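Local coordinates for SnoaL-like domain-containing protein (Kribbella flavida, PDB 4LMI) that is of uncharacterised function but is a putative ketosteroid isomerase of the SnoaL-like family, at the interface of chains A and B. Residues are numbered along the deposited sequence; one frame, centred on the assembly and turned at random. Chains: chain A/B, Uncharacterized protein.

The interface of chains A and B. Residues chain A 40, 42, 45, 109, 111; chain B 71, 130-132, 134, 136.
A:Pro42 meets B:Ala131, B:Asp134 and B:Phe136 where the C-terminal tail of one SnoaL-like subunit runs over the sheet of its twin, in a two-fold symmetric pairing that may well be the natural dimer. Packing is tight around the proline: its CB lies 3.6 Å from CB of B:Ala131 and also meets CE1 at the rim of the B:Phe136 ring. A rigid pyrrolidine at the start of 3-10 helix 42-44 suits this place, offering a compact apolar surface, while the small methyl of B:Ala131 lets the tail come close. Beside it, B:Arg71 of strand 65-75 holds the B:Asp134 carboxylate end-on, NH1 to OD1 and NH2 to OD2, both oxygens using their syn lone pairs. The NH2 bond is nearly straight, 171° at the hydrogen, and the paired bonds fix the carboxylate's rotation. The B:Arg71 chain, extended from CG to NE (chi2 177°), brings the guanidinium to the acid on the tail and up to the partner's sheet, where CG2 of A:Thr109 packs 3.6 Å from NH2. The A:Phe111 ring turns its edge to B:Asp134, with CZ 3.5 Å from CG and the ring perpendicular to the carboxylate plane; the positively polarised ring rim probably suits the acid. An alanine in place of B:Asp134 would probably leave the guanidinium without its mate and free to turn, and open a gap beside A:Phe111. The flank near A:Glu40 is looser and wetter. A weak bond of 3.4 Å joins the backbone N of B:Glu132 to OE2 of A:Glu40, whose OE1 reaches B:Asp134 OD2 through a water, which probably eases repulsion between the acids. Another water gathers A:Pro42 O, the hydroxyl OG of the short A:Ser45 side chain and the backbone N of B:Ala131.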
loop_
_atom_site.group_PDB
_atom_site.type_symbol
_atom_site.label_atom_id
_atom_site.label_comp_id
_atom_site.label_asym_id
_atom_site.label_seq_id
_atom_site.Cartn_x
_atom_site.Cartn_y
_atom_site.Cartn_z
ATOM N N GLU A 40 9.553 9.201 3.779
ATOM C CA GLU A 40 10.285 8.526 2.716
ATOM C C GLU A 40 9.413 8.301 1.498
ATOM O O GLU A 40 8.234 7.959 1.618
ATOM C CB GLU A 40 10.859 7.186 3.192
ATOM C CG GLU A 40 12.119 7.314 4.039
ATOM C CD GLU A 40 12.799 5.982 4.296
ATOM O OE1 GLU A 40 12.092 4.968 4.454
ATOM O OE2 GLU A 40 14.049 5.952 4.349
ATOM N N PRO A 42 10.244 5.713 -1.089
ATOM C CA PRO A 42 11.208 4.668 -1.462
ATOM C C PRO A 42 11.478 4.546 -2.965
ATOM O O PRO A 42 12.609 4.237 -3.355
ATOM C CB PRO A 42 10.571 3.389 -0.903
ATOM C CG PRO A 42 9.790 3.870 0.274
ATOM C CD PRO A 42 9.211 5.187 -0.174
ATOM N N SER A 45 14.077 7.084 -3.757
ATOM C CA SER A 45 15.133 7.154 -2.733
ATOM C C SER A 45 15.248 8.553 -2.107
ATOM O O SER A 45 16.350 9.054 -1.869
ATOM C CB SER A 45 16.485 6.687 -3.294
ATOM O OG SER A 45 16.434 5.326 -3.688
ATOM N N THR A 109 5.701 6.728 4.988
ATOM C CA THR A 109 6.294 6.093 3.823
ATOM C C THR A 109 5.255 6.098 2.701
ATOM O O THR A 109 4.209 5.446 2.818
ATOM C CB THR A 109 6.743 4.647 4.131
ATOM O OG1 THR A 109 7.587 4.642 5.290
ATOM C CG2 THR A 109 7.511 4.063 2.954
ATOM N N PHE A 111 3.987 5.468 -1.261
ATOM C CA PHE A 111 4.164 4.805 -2.554
ATOM C C PHE A 111 3.166 5.390 -3.544
ATOM O O PHE A 111 2.004 5.622 -3.201
ATOM C CB PHE A 111 3.953 3.292 -2.451
ATOM C CG PHE A 111 4.942 2.596 -1.560
ATOM C CD1 PHE A 111 6.159 2.138 -2.066
ATOM C CD2 PHE A 111 4.658 2.394 -0.209
ATOM C CE1 PHE A 111 7.070 1.493 -1.238
ATOM C CE2 PHE A 111 5.561 1.749 0.621
ATOM C CZ PHE A 111 6.769 1.298 0.106
ATOM N N ARG B 71 6.008 -5.408 5.854
ATOM C CA ARG B 71 5.009 -4.892 6.787
ATOM C C ARG B 71 3.768 -5.736 6.652
ATOM O O ARG B 71 3.440 -6.196 5.553
ATOM C CB ARG B 71 4.628 -3.442 6.477
ATOM C CG ARG B 71 5.764 -2.435 6.463
ATOM C CD ARG B 71 5.219 -1.070 6.077
ATOM N NE ARG B 71 6.266 -0.075 5.864
ATOM C CZ ARG B 71 7.014 0.030 4.768
ATOM N NH1 ARG B 71 6.853 -0.814 3.757
ATOM N NH2 ARG B 71 7.937 0.989 4.687
ATOM N N PRO B 130 18.841 5.347 -0.031
ATOM C CA PRO B 130 17.927 4.204 -0.132
ATOM C C PRO B 130 16.973 4.121 1.061
ATOM O O PRO B 130 17.358 4.450 2.187
ATOM C CB PRO B 130 18.872 2.997 -0.130
ATOM C CG PRO B 130 20.153 3.520 -0.677
ATOM C CD PRO B 130 20.252 4.942 -0.204
ATOM N N ALA B 131 15.738 3.693 0.808
ATOM C CA ALA B 131 14.749 3.543 1.867
ATOM C C ALA B 131 15.160 2.443 2.847
ATOM O O ALA B 131 15.824 1.470 2.470
ATOM C CB ALA B 131 13.380 3.254 1.279
ATOM N N GLU B 132 14.759 2.608 4.104
ATOM C CA GLU B 132 15.145 1.694 5.175
ATOM C C GLU B 132 14.701 0.238 4.938
ATOM O O GLU B 132 15.524 -0.678 4.993
ATOM C CB GLU B 132 14.623 2.212 6.518
ATOM C CG GLU B 132 15.265 1.564 7.736
ATOM C CD GLU B 132 14.579 1.941 9.036
ATOM O OE1 GLU B 132 13.430 2.428 8.994
ATOM O OE2 GLU B 132 15.189 1.746 10.107
ATOM N N ASP B 134 12.326 -0.832 2.247
ATOM C CA ASP B 134 11.811 -1.120 0.911
ATOM C C ASP B 134 12.918 -1.100 -0.138
ATOM O O ASP B 134 13.597 -0.084 -0.320
ATOM C CB ASP B 134 10.701 -0.121 0.569
ATOM C CG ASP B 134 9.644 -0.034 1.663
ATOM O OD1 ASP B 134 8.829 -0.977 1.786
ATOM O OD2 ASP B 134 9.636 0.971 2.407
ATOM N N PHE B 136 14.435 -1.252 -3.802
ATOM C CA PHE B 136 14.416 -1.109 -5.254
ATOM C C PHE B 136 15.841 -1.296 -5.776
ATOM O O PHE B 136 16.068 -1.433 -6.979
ATOM C CB PHE B 136 13.834 0.250 -5.656
ATOM C CG PHE B 136 12.374 0.416 -5.306
ATOM C CD1 PHE B 136 11.991 0.915 -4.064
ATOM C CD2 PHE B 136 11.381 0.075 -6.220
ATOM C CE1 PHE B 136 10.646 1.067 -3.741
ATOM C CE2 PHE B 136 10.036 0.225 -5.900
ATOM C CZ PHE B 136 9.668 0.724 -4.659
HETATM O O HOH W 1 14.908 3.437 -2.070
HETATM O O HOH W 2 11.448 2.267 4.525
#